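Local coordinates for protein putative xanthine dehydrogenase YAGS fad-binding subunit (Escherichia coli, PDB 5G5G) that probably oxidises aldehydes at its molybdenum site, as the pterin cytosine dinucleotide-binding subunit of a periplasmic aldehyde oxidase, at residues Val431-Asn442 and Gln582-Val593; Met634-Leu642 and Arg715-Lys723. All blocks are in the same frame, centred on the assembly; numbering follows the deposited sequence.

Interaction 1 of 2, residues Val431-Asn442 and Gln582-Val593; sequences VGHGVAAGFRNN and QQSTFAGHFVEV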
# COMPACT_ATOMS: atom_id res chain seq x y z
N VAL C 431 -4.67 -27.27 -3.66
CA VAL C 431 -5.08 -26.67 -2.39
C VAL C 431 -4.21 -27.15 -1.25
O VAL C 431 -3.86 -28.35 -1.16
CB VAL C 431 -6.52 -27.04 -2.08
CG1 VAL C 431 -6.95 -26.44 -0.77
CG2 VAL C 431 -7.43 -26.53 -3.23
N GLY C 432 -3.87 -26.22 -0.38
CA GLY C 432 -3.06 -26.52 0.79
C GLY C 432 -3.51 -25.76 2.01
O GLY C 432 -4.10 -24.67 1.90
N HIS C 433 -3.19 -26.34 3.18
CA HIS C 433 -3.49 -25.81 4.48
C HIS C 433 -2.20 -25.65 5.26
O HIS C 433 -1.34 -26.55 5.20
CB HIS C 433 -4.46 -26.74 5.23
CG HIS C 433 -5.74 -26.97 4.49
ND1 HIS C 433 -5.90 -28.02 3.61
CD2 HIS C 433 -6.87 -26.23 4.41
CE1 HIS C 433 -7.12 -27.98 3.09
NE2 HIS C 433 -7.70 -26.86 3.52
N GLY C 434 -2.03 -24.51 5.91
CA GLY C 434 -0.85 -24.19 6.71
C GLY C 434 -1.20 -23.51 8.01
O GLY C 434 -2.24 -22.86 8.13
N VAL C 435 -0.29 -23.66 8.98
CA VAL C 435 -0.42 -23.00 10.24
C VAL C 435 0.87 -22.37 10.66
O VAL C 435 1.96 -22.87 10.30
CB VAL C 435 -0.90 -24.00 11.34
CG1 VAL C 435 0.12 -25.13 11.54
CG2 VAL C 435 -1.22 -23.32 12.65
N ALA C 436 0.75 -21.31 11.46
CA ALA C 436 1.91 -20.72 12.16
C ALA C 436 1.45 -20.04 13.44
O ALA C 436 0.28 -19.62 13.56
CB ALA C 436 2.65 -19.72 11.28
N ALA C 437 2.40 -19.87 14.37
CA ALA C 437 2.20 -19.09 15.57
C ALA C 437 2.60 -17.64 15.35
O ALA C 437 3.52 -17.34 14.57
CB ALA C 437 3.04 -19.65 16.70
N GLY C 438 1.90 -16.75 16.06
CA GLY C 438 2.28 -15.39 16.24
C GLY C 438 2.63 -15.08 17.69
O GLY C 438 2.13 -15.70 18.61
N PHE C 439 3.48 -14.09 17.87
CA PHE C 439 4.06 -13.71 19.14
C PHE C 439 4.47 -12.27 19.03
O PHE C 439 5.14 -11.89 18.05
CB PHE C 439 5.28 -14.56 19.43
CG PHE C 439 6.03 -14.16 20.68
CD1 PHE C 439 5.59 -14.61 21.90
CD2 PHE C 439 7.08 -13.21 20.63
CE1 PHE C 439 6.23 -14.21 23.08
CE2 PHE C 439 7.70 -12.76 21.80
CZ PHE C 439 7.27 -13.28 23.02
N ARG C 440 4.18 -11.48 20.06
CA ARG C 440 4.62 -10.06 20.13
C ARG C 440 4.54 -9.62 21.55
O ARG C 440 3.53 -9.87 22.22
CB ARG C 440 3.75 -9.18 19.24
CG ARG C 440 4.20 -7.74 19.10
CD ARG C 440 5.48 -7.55 18.32
NE ARG C 440 5.82 -6.14 18.28
CZ ARG C 440 6.96 -5.62 17.83
NH1 ARG C 440 7.95 -6.41 17.41
NH2 ARG C 440 7.13 -4.30 17.82
N ASN C 441 5.60 -9.01 22.05
CA ASN C 441 5.59 -8.55 23.42
C ASN C 441 4.55 -7.43 23.69
O ASN C 441 4.10 -6.73 22.77
CB ASN C 441 6.99 -8.13 23.85
CG ASN C 441 7.91 -9.33 24.09
OD1 ASN C 441 7.47 -10.37 24.55
ND2 ASN C 441 9.19 -9.16 23.82
N ASN C 442 4.20 -7.31 24.97
CA ASN C 442 3.36 -6.24 25.44
C ASN C 442 4.26 -5.26 26.18
O ASN C 442 4.91 -5.65 27.13
CB ASN C 442 2.28 -6.75 26.36
CG ASN C 442 1.38 -5.67 26.84
OD1 ASN C 442 0.73 -5.03 26.04
ND2 ASN C 442 1.33 -5.45 28.16
N GLN C 582 6.99 -11.92 32.17
CA GLN C 582 7.11 -11.64 30.75
C GLN C 582 5.69 -11.39 30.22
O GLN C 582 4.82 -12.26 30.34
CB GLN C 582 7.74 -12.84 30.01
CG GLN C 582 7.91 -12.60 28.52
CD GLN C 582 8.78 -11.40 28.24
OE1 GLN C 582 9.88 -11.26 28.78
NE2 GLN C 582 8.30 -10.56 27.43
N GLN C 583 5.44 -10.20 29.68
CA GLN C 583 4.12 -9.86 29.17
C GLN C 583 4.18 -9.94 27.65
O GLN C 583 4.95 -9.21 26.99
CB GLN C 583 3.71 -8.46 29.58
CG GLN C 583 3.73 -8.25 31.08
CD GLN C 583 3.14 -6.91 31.49
OE1 GLN C 583 2.29 -6.35 30.79
NE2 GLN C 583 3.60 -6.40 32.63
N SER C 584 3.37 -10.83 27.09
CA SER C 584 3.37 -10.99 25.64
C SER C 584 1.94 -11.27 25.17
O SER C 584 0.98 -11.41 25.99
CB SER C 584 4.30 -12.18 25.23
OG SER C 584 5.61 -12.04 25.81
N THR C 585 1.84 -11.31 23.86
CA THR C 585 0.63 -11.62 23.12
C THR C 585 0.90 -12.71 22.11
O THR C 585 2.02 -12.85 21.63
CB THR C 585 0.06 -10.34 22.44
OG1 THR C 585 0.92 -9.90 21.39
CG2 THR C 585 -0.14 -9.25 23.49
N PHE C 586 -0.15 -13.50 21.82
CA PHE C 586 -0.02 -14.74 21.06
C PHE C 586 -1.13 -14.85 20.02
O PHE C 586 -2.24 -14.32 20.21
CB PHE C 586 -0.09 -15.95 22.03
CG PHE C 586 0.97 -15.90 23.10
CD1 PHE C 586 2.22 -16.41 22.87
CD2 PHE C 586 0.70 -15.29 24.30
CE1 PHE C 586 3.22 -16.33 23.83
CE2 PHE C 586 1.69 -15.18 25.27
CZ PHE C 586 2.95 -15.74 25.02
N ALA C 587 -0.85 -15.59 18.96
CA ALA C 587 -1.84 -15.92 17.94
C ALA C 587 -1.59 -17.26 17.31
O ALA C 587 -0.47 -17.77 17.31
CB ALA C 587 -1.86 -14.85 16.83
N GLY C 588 -2.64 -17.79 16.70
CA GLY C 588 -2.55 -18.94 15.83
C GLY C 588 -3.19 -18.55 14.50
O GLY C 588 -4.34 -18.08 14.47
N HIS C 589 -2.42 -18.68 13.43
CA HIS C 589 -2.83 -18.35 12.09
C HIS C 589 -2.98 -19.57 11.24
O HIS C 589 -2.03 -20.38 11.16
CB HIS C 589 -1.78 -17.46 11.43
CG HIS C 589 -1.71 -16.09 12.01
ND1 HIS C 589 -2.73 -15.17 11.84
CD2 HIS C 589 -0.80 -15.51 12.80
CE1 HIS C 589 -2.41 -14.06 12.47
NE2 HIS C 589 -1.25 -14.24 13.07
N PHE C 590 -4.15 -19.71 10.60
CA PHE C 590 -4.51 -20.89 9.80
C PHE C 590 -4.93 -20.41 8.42
O PHE C 590 -5.76 -19.50 8.33
CB PHE C 590 -5.66 -21.70 10.44
CG PHE C 590 -5.29 -22.38 11.70
CD1 PHE C 590 -5.29 -21.67 12.91
CD2 PHE C 590 -4.90 -23.73 11.71
CE1 PHE C 590 -4.92 -22.29 14.08
CE2 PHE C 590 -4.59 -24.37 12.90
CZ PHE C 590 -4.56 -23.63 14.10
N VAL C 591 -4.31 -20.93 7.36
CA VAL C 591 -4.54 -20.47 6.00
C VAL C 591 -4.77 -21.61 5.04
O VAL C 591 -4.11 -22.66 5.13
CB VAL C 591 -3.30 -19.68 5.48
CG1 VAL C 591 -3.48 -19.32 4.02
CG2 VAL C 591 -3.04 -18.47 6.35
N GLU C 592 -5.71 -21.40 4.12
CA GLU C 592 -5.89 -22.29 2.99
C GLU C 592 -5.51 -21.51 1.74
O GLU C 592 -5.99 -20.35 1.55
CB GLU C 592 -7.34 -22.82 2.94
CG GLU C 592 -7.65 -23.71 1.73
CD GLU C 592 -9.12 -24.11 1.67
OE1 GLU C 592 -9.62 -24.74 2.59
OE2 GLU C 592 -9.76 -23.83 0.66
N VAL C 593 -4.64 -22.09 0.90
CA VAL C 593 -4.25 -21.44 -0.34
C VAL C 593 -4.55 -22.30 -1.53
O VAL C 593 -4.68 -23.54 -1.40
CB VAL C 593 -2.74 -21.14 -0.44
CG1 VAL C 593 -2.38 -20.21 0.65
CG2 VAL C 593 -1.92 -22.44 -0.37
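One face of the Phe590 ring carries CG2 of Val435 in a CH-pi contact, 3.7 Å from the ring centroid. Val435 puts that methyl there by turning it anti to its backbone N (chi1 61°, measured to CG1). Further along this antiparallel beta ladder, which joins strands 429-441 and 584-596, CE1 of Phe586 lies at the edge of the Phe439 ring, 3.5 Å from Phe439 CD1. The two ring planes are inclined at 64°. At the other end His433 meets Glu592 at its ring edge. His433 NE2 donates to Glu592 OE1 (3.0 Å) from above the carboxylate plane, the two flat groups being almost perpendicular. Glu592 also forms salt bridges with Arg605 and Arg606 of the next strand. An alanine in place of Glu592 would probably leave both arginines without their carboxylate and set the His433 ring free to turn.

The rings of His433, Phe439, Phe586 and Phe590 share one face with Val435 and Glu592, and helix 376-382 packs there on Val435 and Phe590. Ala436, His589, Val591 and Val593 lie on the reverse face, against helix 698-710. Arg440 also points to that side and pairs with Glu354 and Glu692, close to the molybdenum ion. Its carbonyl oxygen is gripped twice, from opposite faces of its plane: by Thr585 N (2.8 Å) and by Thr585 OG1, 2.7 Å from Arg440 O.

Interaction 2 of 2, residues Met634-Leu642 and Arg715-Lys723; sequences MGAALMEEL and RDYPITLDK. With GOL (glycerol), chain B.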
# COMPACT_ATOMS: atom_id res chain seq x y z
N MET C 634 -0.30 -11.21 3.90
CA MET C 634 -0.47 -11.76 2.55
C MET C 634 0.50 -11.05 1.60
O MET C 634 1.14 -11.71 0.75
CB MET C 634 -1.90 -11.64 2.04
CG MET C 634 -2.19 -12.55 0.85
SD MET C 634 -3.70 -12.19 -0.04
CE MET C 634 -4.90 -12.37 1.25
N GLY C 635 0.60 -9.73 1.73
CA GLY C 635 1.54 -8.96 0.90
C GLY C 635 2.98 -9.47 1.03
O GLY C 635 3.68 -9.78 0.03
N ALA C 636 3.40 -9.54 2.27
CA ALA C 636 4.72 -9.98 2.62
C ALA C 636 5.00 -11.37 2.13
O ALA C 636 6.13 -11.66 1.70
CB ALA C 636 4.95 -9.86 4.12
N ALA C 637 3.99 -12.24 2.17
CA ALA C 637 4.20 -13.61 1.79
C ALA C 637 4.30 -13.79 0.27
O ALA C 637 5.05 -14.69 -0.19
CB ALA C 637 3.11 -14.53 2.34
N LEU C 638 3.49 -13.03 -0.49
CA LEU C 638 3.21 -13.35 -1.86
C LEU C 638 3.63 -12.39 -2.94
O LEU C 638 3.69 -12.78 -4.11
CB LEU C 638 1.74 -13.65 -2.04
CG LEU C 638 1.24 -14.83 -1.23
CD1 LEU C 638 -0.21 -15.12 -1.45
CD2 LEU C 638 2.01 -16.11 -1.54
N MET C 639 3.89 -11.15 -2.58
CA MET C 639 4.09 -10.12 -3.62
C MET C 639 5.01 -8.96 -3.28
O MET C 639 5.58 -8.38 -4.22
CB MET C 639 2.72 -9.60 -4.09
CG MET C 639 1.89 -8.98 -2.97
SD MET C 639 0.23 -8.45 -3.47
CE MET C 639 -0.68 -9.98 -3.43
N GLU C 640 5.19 -8.60 -2.01
CA GLU C 640 5.93 -7.39 -1.64
C GLU C 640 7.44 -7.59 -1.63
O GLU C 640 7.98 -8.52 -1.01
CB GLU C 640 5.51 -6.95 -0.26
CG GLU C 640 4.18 -6.31 -0.22
CD GLU C 640 3.73 -5.78 1.13
OE1 GLU C 640 4.52 -5.10 1.85
OE2 GLU C 640 2.53 -5.97 1.47
N GLU C 641 8.14 -6.77 -2.40
CA GLU C 641 9.59 -6.73 -2.34
C GLU C 641 10.08 -5.42 -2.95
O GLU C 641 9.73 -5.09 -4.07
CB GLU C 641 10.19 -7.91 -3.11
CG GLU C 641 11.67 -7.75 -3.43
CD GLU C 641 12.35 -9.03 -3.91
OE1 GLU C 641 11.65 -10.02 -4.26
OE2 GLU C 641 13.61 -9.03 -3.94
N LEU C 642 10.95 -4.71 -2.22
CA LEU C 642 11.71 -3.61 -2.84
C LEU C 642 12.90 -4.27 -3.55
O LEU C 642 13.82 -4.75 -2.89
CB LEU C 642 12.21 -2.61 -1.81
CG LEU C 642 11.14 -1.72 -1.15
CD1 LEU C 642 11.67 -1.01 0.10
CD2 LEU C 642 10.60 -0.70 -2.12
N ARG C 715 12.19 -20.62 0.72
CA ARG C 715 12.70 -19.98 1.94
C ARG C 715 13.15 -18.54 1.74
O ARG C 715 13.62 -17.91 2.67
CB ARG C 715 13.83 -20.85 2.51
CG ARG C 715 13.46 -22.29 2.74
CD ARG C 715 14.55 -23.03 3.49
NE ARG C 715 14.14 -24.40 3.71
CZ ARG C 715 14.24 -25.37 2.82
NH1 ARG C 715 14.81 -25.17 1.63
NH2 ARG C 715 13.83 -26.59 3.15
N ASP C 716 13.04 -18.05 0.51
CA ASP C 716 13.32 -16.66 0.16
C ASP C 716 11.99 -16.00 -0.25
O ASP C 716 11.40 -16.31 -1.28
CB ASP C 716 14.41 -16.52 -0.93
CG ASP C 716 14.03 -17.18 -2.23
OD1 ASP C 716 13.75 -18.39 -2.19
OD2 ASP C 716 14.02 -16.49 -3.29
N TYR C 717 11.50 -15.14 0.61
CA TYR C 717 10.22 -14.46 0.35
C TYR C 717 10.43 -13.29 -0.63
O TYR C 717 11.55 -12.78 -0.72
CB TYR C 717 9.70 -13.89 1.64
CG TYR C 717 9.15 -14.85 2.64
CD1 TYR C 717 9.97 -15.41 3.65
CD2 TYR C 717 7.81 -15.11 2.66
CE1 TYR C 717 9.42 -16.26 4.64
CE2 TYR C 717 7.25 -15.89 3.66
CZ TYR C 717 8.05 -16.46 4.64
OH TYR C 717 7.42 -17.20 5.61
N PRO C 718 9.39 -12.85 -1.35
CA PRO C 718 8.05 -13.44 -1.38
C PRO C 718 7.99 -14.69 -2.24
O PRO C 718 8.87 -14.92 -3.11
CB PRO C 718 7.19 -12.30 -2.00
CG PRO C 718 8.16 -11.58 -2.90
CD PRO C 718 9.50 -11.67 -2.27
N ILE C 719 6.95 -15.48 -2.03
CA ILE C 719 6.77 -16.74 -2.70
C ILE C 719 5.94 -16.52 -3.97
O ILE C 719 4.71 -16.68 -3.98
CB ILE C 719 6.19 -17.79 -1.76
CG1 ILE C 719 7.07 -17.94 -0.51
CG2 ILE C 719 6.13 -19.14 -2.47
CD1 ILE C 719 6.46 -18.79 0.59
N THR C 720 6.65 -16.19 -5.03
CA THR C 720 6.09 -15.92 -6.31
C THR C 720 6.20 -17.11 -7.21
O THR C 720 6.93 -18.10 -6.94
CB THR C 720 6.77 -14.66 -6.90
OG1 THR C 720 8.19 -14.86 -6.95
CG2 THR C 720 6.40 -13.47 -6.11
N LEU C 721 5.43 -17.11 -8.29
CA LEU C 721 5.26 -18.31 -9.08
C LEU C 721 6.57 -18.81 -9.72
O LEU C 721 6.79 -20.01 -9.95
CB LEU C 721 4.20 -18.09 -10.17
CG LEU C 721 4.52 -17.08 -11.29
CD1 LEU C 721 5.33 -17.62 -12.46
CD2 LEU C 721 3.21 -16.45 -11.82
N ASP C 722 7.47 -17.86 -10.02
CA ASP C 722 8.76 -18.23 -10.59
C ASP C 722 9.62 -19.06 -9.63
O ASP C 722 10.52 -19.75 -10.10
CB ASP C 722 9.52 -17.02 -11.10
CG ASP C 722 9.59 -15.92 -10.08
OD1 ASP C 722 8.59 -15.58 -9.40
OD2 ASP C 722 10.69 -15.35 -9.98
N LYS C 723 9.29 -19.08 -8.35
CA LYS C 723 9.97 -19.92 -7.38
C LYS C 723 9.35 -21.32 -7.26
O LYS C 723 9.90 -22.23 -6.59
CB LYS C 723 9.97 -19.20 -6.03
CG LYS C 723 10.77 -17.92 -6.10
CD LYS C 723 10.76 -17.14 -4.79
CE LYS C 723 11.54 -15.86 -5.04
NZ LYS C 723 11.62 -14.91 -3.92
C1 GOL B . 13.54 -12.36 -3.06
O1 GOL B . 12.76 -12.49 -4.26
C2 GOL B . 15.06 -12.59 -3.21
O2 GOL B . 15.32 -13.85 -3.86
C3 GOL B . 15.75 -11.40 -3.91
O3 GOL B . 15.06 -11.03 -5.11
O HOH W 1 2.70 -15.25 -5.03
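An inverse gamma turn centred on Ile719, entered through a cis peptide bond at Pro718, meets the C-terminal end of helix 619-638. The join is made by one backbone bond, Ile719 N to Ala637 O, 2.8 Å long and practically straight at 179°. Pro718 is the wedge beside it, its ring lying along the chain as that leaves the helix. CB of Pro718 sits 3.5 Å from Met639 N, its CG faces the Glu640 carbonyl oxygen, and its CD comes 3.4 Å from Glu641 OE1. At the helix end itself, Gly635 O takes the N-H groups of both Met639 and Glu640, one from each face of its carbonyl plane. A water then ties the Leu638 and Ile719 carbonyl oxygens together by donating to both, and the methyl CG2 of Thr720 rests 3.4 Å from Leu638 O. The Tyr717 ring presents its edge to Ala637 O, while its hydroxyl bonds to the Met359 carbonyl oxygen.

Glu640 turns away from the loop to Tyr659 and to a basic side chain of another protein chain, so this corner of the fold also borders a subunit interface. Glu641 goes the other way: with CG anti to its backbone N (chi1 164°) and an extended chain beyond, its carboxylate accepts from the hydroxyls of a glycerol, probably from the crystallisation liquor, whose O1 in turn accepts a bond from Lys723 NZ. The lysine ammonium also donates to the carbonyl oxygens of Asp716 and Pro718, which ties the loop back on itself. The carboxylate spans the glycerol with both oxygens: OE1 of Glu641 lies 2.7 Å from glycerol O1, and OE2 of Glu641 2.7 Å from glycerol O3.

How the interactions relate
The centres of the two contacts lie about 18 Å apart and their nearest atoms about 6 Å, without touching. They come in series along the chain: interaction 1 is complete at residue 593, and interaction 2 opens with 634-642, at the end of helix 619-638. Two elements lie between them. Strand 602-612 pairs with 584-596 in the sheet and packs against Leu638 through Val602 and Val604; helix 698-710 covers one face of the ladder through Ala701 and Ala705, and also touches Ala637 and Ile719. The shared strand and helix thus link the ladder, whose Arg440 lies near the molybdenum site, with the helix end and loop that border the other chains.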